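Local coordinates for DUF4974 domain-containing protein (PDB 4M0N) that is a putative anti-sigma factor of the FecR family, probably restraining a sigma factor, represented here by a fragment that includes its FecR and C-terminal domains, at residues A[180-192]-A[216-229]. The protein carries 1 engineered substitution. Numbering follows the deposited sequence.
Sequences QEIVLDPNVVFDD and IRYRKEESRIVLYK
I182, V183 and L184 pair in parallel with I225, V226 and L227. Strand 182-184 thereby forms one edge of the small three-stranded sheet in the FecR C-terminal domain. V183 N donates to I225 O at 2.8 Å, and V183 O accepts from L227 N. I225 N to E181 O and D185 N to L227 O extend the pattern. Q180 NE2 grips E181 O from the opposite face to I225 N. Q180 CG crosses I225 CD1 at 3.6 Å. On the face covered by helix 167-178, I182 CG2 sits 3.9 Å from L227 CG. L227 CD1 touches that methyl and L184 CD2; I171 packs on all three residues. L184 CD2 also presses over the F190 ring centre. I216 CG1 lies at this ring's edge, 3.9 Å from CE1. On the other face, V183 CG2 meets V226 CG2 at 3.6 Å. It lies over one R224 guanidinium face, near NE; V183 CG1 comes closer to NE. E181 OE2, at the guanidinium edge, forms a salt bridge with NE through a weak hydrogen bond (3.4 Å). The extended K229 chain runs along V188 CG1. Its NZ bonds V189 O and the syn lone pair of D192 OD1, both at 2.9 Å. This grip probably fixes how loop 185-192 folds back beside strand 224-228, and D192 would favour the charged ammonium.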
loop_
_atom_site.group_PDB
_atom_site.type_symbol
_atom_site.label_atom_id
_atom_site.label_comp_id
_atom_site.label_asym_id
_atom_site.label_seq_id
_atom_site.Cartn_x
_atom_site.Cartn_y
_atom_site.Cartn_z
ATOM N N GLN A 180 -15.575 4.966 2.652
ATOM C CA GLN A 180 -16.712 4.412 3.334
ATOM C C GLN A 180 -16.251 3.719 4.605
ATOM O O GLN A 180 -15.430 2.811 4.539
ATOM C CB GLN A 180 -17.416 3.421 2.412
ATOM C CG GLN A 180 -18.513 2.605 3.077
ATOM C CD GLN A 180 -19.605 3.474 3.697
ATOM O OE1 GLN A 180 -20.302 4.207 2.987
ATOM N NE2 GLN A 180 -19.754 3.405 5.019
ATOM N N GLU A 181 -16.786 4.134 5.762
ATOM C CA GLU A 181 -16.426 3.503 7.023
ATOM C C GLU A 181 -16.959 2.073 7.048
ATOM O O GLU A 181 -18.130 1.813 6.760
ATOM C CB GLU A 181 -16.967 4.291 8.215
ATOM C CG GLU A 181 -16.295 3.930 9.535
ATOM C CD GLU A 181 -17.149 4.241 10.763
ATOM O OE1 GLU A 181 -18.051 5.097 10.677
ATOM O OE2 GLU A 181 -16.913 3.617 11.821
ATOM N N ILE A 182 -16.073 1.141 7.370
ATOM C CA ILE A 182 -16.445 -0.246 7.473
ATOM C C ILE A 182 -15.868 -0.767 8.772
ATOM O O ILE A 182 -14.675 -0.650 8.995
ATOM C CB ILE A 182 -15.875 -1.094 6.328
ATOM C CG1 ILE A 182 -16.372 -0.600 4.971
ATOM C CG2 ILE A 182 -16.223 -2.563 6.532
ATOM C CD1 ILE A 182 -15.629 -1.250 3.811
ATOM N N VAL A 183 -16.731 -1.342 9.600
ATOM C CA VAL A 183 -16.343 -1.885 10.895
ATOM C C VAL A 183 -16.690 -3.378 10.959
ATOM O O VAL A 183 -17.620 -3.835 10.297
ATOM C CB VAL A 183 -17.048 -1.120 12.039
ATOM C CG1 VAL A 183 -16.837 0.378 11.877
ATOM C CG2 VAL A 183 -18.539 -1.430 12.086
ATOM N N LEU A 184 -15.917 -4.117 11.751
ATOM C CA LEU A 184 -16.158 -5.535 12.011
ATOM C C LEU A 184 -16.985 -5.671 13.275
ATOM O O LEU A 184 -16.665 -5.037 14.284
ATOM C CB LEU A 184 -14.823 -6.272 12.201
ATOM C CG LEU A 184 -13.932 -6.392 10.962
ATOM C CD1 LEU A 184 -12.516 -6.821 11.320
ATOM C CD2 LEU A 184 -14.558 -7.368 9.976
ATOM N N ASP A 185 -18.056 -6.470 13.212
ATOM C CA ASP A 185 -18.831 -6.846 14.390
ATOM C C ASP A 185 -17.855 -7.298 15.490
ATOM O O ASP A 185 -17.104 -8.249 15.289
ATOM C CB ASP A 185 -19.814 -7.981 14.027
ATOM C CG ASP A 185 -20.724 -8.390 15.177
ATOM O OD1 ASP A 185 -20.467 -8.014 16.332
ATOM O OD2 ASP A 185 -21.706 -9.116 14.921
ATOM N N PRO A 186 -17.860 -6.614 16.652
ATOM C CA PRO A 186 -16.901 -6.953 17.710
ATOM C C PRO A 186 -17.161 -8.299 18.396
ATOM O O PRO A 186 -16.264 -8.815 19.062
ATOM C CB PRO A 186 -17.085 -5.811 18.714
ATOM C CG PRO A 186 -18.530 -5.455 18.578
ATOM C CD PRO A 186 -18.799 -5.564 17.098
ATOM N N ASN A 187 -18.367 -8.848 18.243
ATOM C CA ASN A 187 -18.715 -10.151 18.819
ATOM C C ASN A 187 -18.468 -11.341 17.899
ATOM O O ASN A 187 -18.900 -12.446 18.203
ATOM C CB ASN A 187 -20.189 -10.170 19.229
ATOM C CG ASN A 187 -20.524 -9.112 20.261
ATOM O OD1 ASN A 187 -19.660 -8.669 21.019
ATOM N ND2 ASN A 187 -21.784 -8.704 20.295
ATOM N N VAL A 188 -17.789 -11.122 16.777
ATOM C CA VAL A 188 -17.597 -12.164 15.778
ATOM C C VAL A 188 -16.104 -12.354 15.537
ATOM O O VAL A 188 -15.340 -11.382 15.489
ATOM C CB VAL A 188 -18.323 -11.782 14.459
ATOM C CG1 VAL A 188 -18.048 -12.788 13.353
ATOM C CG2 VAL A 188 -19.828 -11.677 14.695
ATOM N N VAL A 189 -15.683 -13.603 15.376
ATOM C CA VAL A 189 -14.297 -13.867 15.004
ATOM C C VAL A 189 -14.057 -13.641 13.510
ATOM O O VAL A 189 -14.757 -14.203 12.664
ATOM C CB VAL A 189 -13.859 -15.293 15.367
ATOM C CG1 VAL A 189 -12.454 -15.555 14.836
ATOM C CG2 VAL A 189 -13.918 -15.478 16.872
ATOM N N PHE A 190 -13.037 -12.846 13.207
ATOM C CA PHE A 190 -12.637 -12.554 11.818
ATOM C C PHE A 190 -11.188 -12.970 11.571
ATOM O O PHE A 190 -10.284 -12.136 11.535
ATOM C CB PHE A 190 -12.827 -11.068 11.499
ATOM C CG PHE A 190 -14.265 -10.670 11.326
ATOM C CD1 PHE A 190 -14.909 -10.874 10.112
ATOM C CD2 PHE A 190 -14.968 -10.084 12.364
ATOM C CE1 PHE A 190 -16.229 -10.504 9.941
ATOM C CE2 PHE A 190 -16.298 -9.726 12.204
ATOM C CZ PHE A 190 -16.928 -9.933 10.989
ATOM N N ASP A 191 -10.996 -14.271 11.390
ATOM C CA ASP A 191 -9.670 -14.857 11.210
ATOM C C ASP A 191 -9.381 -15.125 9.732
ATOM O O ASP A 191 -8.451 -15.857 9.398
ATOM C CB ASP A 191 -9.604 -16.169 12.006
ATOM C CG ASP A 191 -8.239 -16.428 12.615
ATOM O OD1 ASP A 191 -7.238 -16.524 11.863
ATOM O OD2 ASP A 191 -8.180 -16.566 13.859
ATOM N N ASP A 192 -10.157 -14.514 8.844
ATOM C CA ASP A 192 -10.156 -14.906 7.437
ATOM C C ASP A 192 -8.983 -14.300 6.656
ATOM O O ASP A 192 -8.491 -13.214 6.965
ATOM C CB ASP A 192 -11.463 -14.495 6.768
ATOM C CG ASP A 192 -12.684 -14.917 7.561
ATOM O OD1 ASP A 192 -12.939 -14.310 8.628
ATOM O OD2 ASP A 192 -13.391 -15.844 7.109
ATOM N N ILE A 216 -18.965 -14.069 5.268
ATOM C CA ILE A 216 -19.113 -12.763 5.911
ATOM C C ILE A 216 -20.228 -11.959 5.225
ATOM O O ILE A 216 -20.214 -11.799 4.008
ATOM C CB ILE A 216 -17.783 -11.985 5.867
ATOM C CG1 ILE A 216 -16.734 -12.695 6.730
ATOM C CG2 ILE A 216 -17.948 -10.543 6.355
ATOM C CD1 ILE A 216 -15.320 -12.293 6.390
ATOM N N ARG A 217 -21.206 -11.491 6.000
ATOM C CA ARG A 217 -22.261 -10.633 5.469
ATOM C C ARG A 217 -21.985 -9.189 5.844
ATOM O O ARG A 217 -21.125 -8.898 6.689
ATOM C CB ARG A 217 -23.642 -11.048 5.992
ATOM C CG ARG A 217 -24.174 -12.333 5.375
ATOM C CD ARG A 217 -25.547 -12.707 5.916
ATOM N NE ARG A 217 -25.762 -14.147 5.755
ATOM C CZ ARG A 217 -26.232 -14.741 4.657
ATOM N NH1 ARG A 217 -26.587 -14.031 3.587
ATOM N NH2 ARG A 217 -26.353 -16.067 4.633
ATOM N N TYR A 218 -22.709 -8.283 5.204
ATOM C CA TYR A 218 -22.620 -6.866 5.534
ATOM C C TYR A 218 -23.994 -6.203 5.558
ATOM O O TYR A 218 -24.875 -6.581 4.793
ATOM C CB TYR A 218 -21.725 -6.159 4.520
ATOM C CG TYR A 218 -22.269 -6.168 3.110
ATOM C CD1 TYR A 218 -22.106 -7.282 2.288
ATOM C CD2 TYR A 218 -22.943 -5.063 2.602
ATOM C CE1 TYR A 218 -22.583 -7.286 0.994
ATOM C CE2 TYR A 218 -23.429 -5.060 1.310
ATOM C CZ TYR A 218 -23.242 -6.174 0.510
ATOM O OH TYR A 218 -23.736 -6.170 -0.777
ATOM N N ARG A 219 -24.172 -5.232 6.453
ATOM C CA ARG A 219 -25.328 -4.335 6.396
ATOM C C ARG A 219 -24.943 -2.868 6.584
ATOM O O ARG A 219 -23.979 -2.548 7.288
ATOM C CB ARG A 219 -26.378 -4.737 7.437
ATOM C CG ARG A 219 -25.877 -4.714 8.869
ATOM C CD ARG A 219 -26.900 -5.262 9.849
ATOM N NE ARG A 219 -26.243 -6.131 10.822
ATOM C CZ ARG A 219 -25.480 -5.714 11.830
ATOM N NH1 ARG A 219 -25.269 -4.416 12.047
ATOM N NH2 ARG A 219 -24.930 -6.608 12.641
ATOM N N LYS A 220 -25.721 -1.980 5.963
ATOM C CA LYS A 220 -25.477 -0.544 6.053
ATOM C C LYS A 220 -26.219 0.053 7.244
ATOM O O LYS A 220 -27.346 -0.337 7.540
ATOM C CB LYS A 220 -25.908 0.161 4.764
ATOM N N GLU A 221 -25.564 0.990 7.928
ATOM C CA GLU A 221 -26.179 1.795 8.990
ATOM C C GLU A 221 -25.932 3.274 8.673
ATOM O O GLU A 221 -25.459 3.595 7.585
ATOM C CB GLU A 221 -25.581 1.431 10.346
ATOM C CG GLU A 221 -25.714 -0.040 10.700
ATOM C CD GLU A 221 -25.162 -0.364 12.075
ATOM O OE1 GLU A 221 -24.475 0.498 12.668
ATOM O OE2 GLU A 221 -25.415 -1.487 12.565
ATOM N N GLU A 222 -26.252 4.176 9.597
ATOM C CA GLU A 222 -25.965 5.596 9.381
ATOM C C GLU A 222 -24.477 5.787 9.070
ATOM O O GLU A 222 -23.645 5.790 9.975
ATOM C CB GLU A 222 -26.364 6.434 10.601
ATOM N N SER A 223 -24.156 5.907 7.781
ATOM C CA SER A 223 -22.787 6.146 7.310
ATOM C C SER A 223 -21.770 5.095 7.780
ATOM O O SER A 223 -20.573 5.386 7.892
ATOM C CB SER A 223 -22.306 7.540 7.732
ATOM O OG SER A 223 -21.842 7.537 9.074
ATOM N N ARG A 224 -22.247 3.890 8.055
ATOM C CA ARG A 224 -21.405 2.826 8.570
ATOM C C ARG A 224 -21.801 1.546 7.852
ATOM O O ARG A 224 -22.994 1.262 7.725
ATOM C CB ARG A 224 -21.641 2.680 10.077
ATOM C CG ARG A 224 -20.451 2.180 10.872
ATOM C CD ARG A 224 -20.830 1.984 12.332
ATOM N NE ARG A 224 -19.686 2.147 13.231
ATOM C CZ ARG A 224 -19.738 2.030 14.558
ATOM N NH1 ARG A 224 -20.883 1.745 15.175
ATOM N NH2 ARG A 224 -18.634 2.202 15.278
ATOM N N ILE A 225 -20.822 0.802 7.346
ATOM C CA ILE A 225 -21.061 -0.577 6.961
ATOM C C ILE A 225 -20.467 -1.459 8.044
ATOM O O ILE A 225 -19.315 -1.274 8.440
ATOM C CB ILE A 225 -20.448 -0.950 5.594
ATOM C CG1 ILE A 225 -21.147 -0.183 4.477
ATOM C CG2 ILE A 225 -20.576 -2.449 5.344
ATOM C CD1 ILE A 225 -20.548 -0.422 3.116
ATOM N N VAL A 226 -21.266 -2.416 8.513
ATOM C CA VAL A 226 -20.853 -3.371 9.548
ATOM C C VAL A 226 -20.775 -4.774 8.955
ATOM O O VAL A 226 -21.708 -5.224 8.300
ATOM C CB VAL A 226 -21.851 -3.389 10.716
ATOM C CG1 VAL A 226 -21.405 -4.384 11.784
ATOM C CG2 VAL A 226 -22.021 -1.988 11.303
ATOM N N LEU A 227 -19.653 -5.452 9.166
ATOM C CA LEU A 227 -19.475 -6.818 8.684
ATOM C C LEU A 227 -19.771 -7.772 9.819
ATOM O O LEU A 227 -19.468 -7.475 10.976
ATOM C CB LEU A 227 -18.047 -7.062 8.192
ATOM C CG LEU A 227 -17.557 -6.208 7.022
ATOM C CD1 LEU A 227 -16.186 -6.669 6.526
ATOM C CD2 LEU A 227 -18.562 -6.213 5.873
ATOM N N TYR A 228 -20.383 -8.904 9.490
ATOM C CA TYR A 228 -20.769 -9.869 10.508
ATOM C C TYR A 228 -20.842 -11.281 9.930
ATOM O O TYR A 228 -20.559 -11.495 8.746
ATOM C CB TYR A 228 -22.089 -9.448 11.155
ATOM C CG TYR A 228 -23.273 -9.547 10.241
ATOM C CD1 TYR A 228 -23.546 -8.557 9.296
ATOM C CD2 TYR A 228 -24.156 -10.631 10.336
ATOM C CE1 TYR A 228 -24.652 -8.661 8.456
ATOM C CE2 TYR A 228 -25.251 -10.742 9.508
ATOM C CZ TYR A 228 -25.499 -9.763 8.570
ATOM O OH TYR A 228 -26.597 -9.923 7.764
ATOM N N LYS A 229 -21.161 -12.242 10.800
ATOM C CA LYS A 229 -21.341 -13.644 10.418
ATOM C C LYS A 229 -22.562 -14.163 11.154
ATOM O O LYS A 229 -22.998 -13.563 12.133
ATOM C CB LYS A 229 -20.118 -14.504 10.795
ATOM C CG LYS A 229 -18.883 -14.264 9.945
ATOM C CD LYS A 229 -17.673 -15.081 10.405
ATOM C CE LYS A 229 -16.428 -14.725 9.593
ATOM N NZ LYS A 229 -15.179 -15.393 10.072
#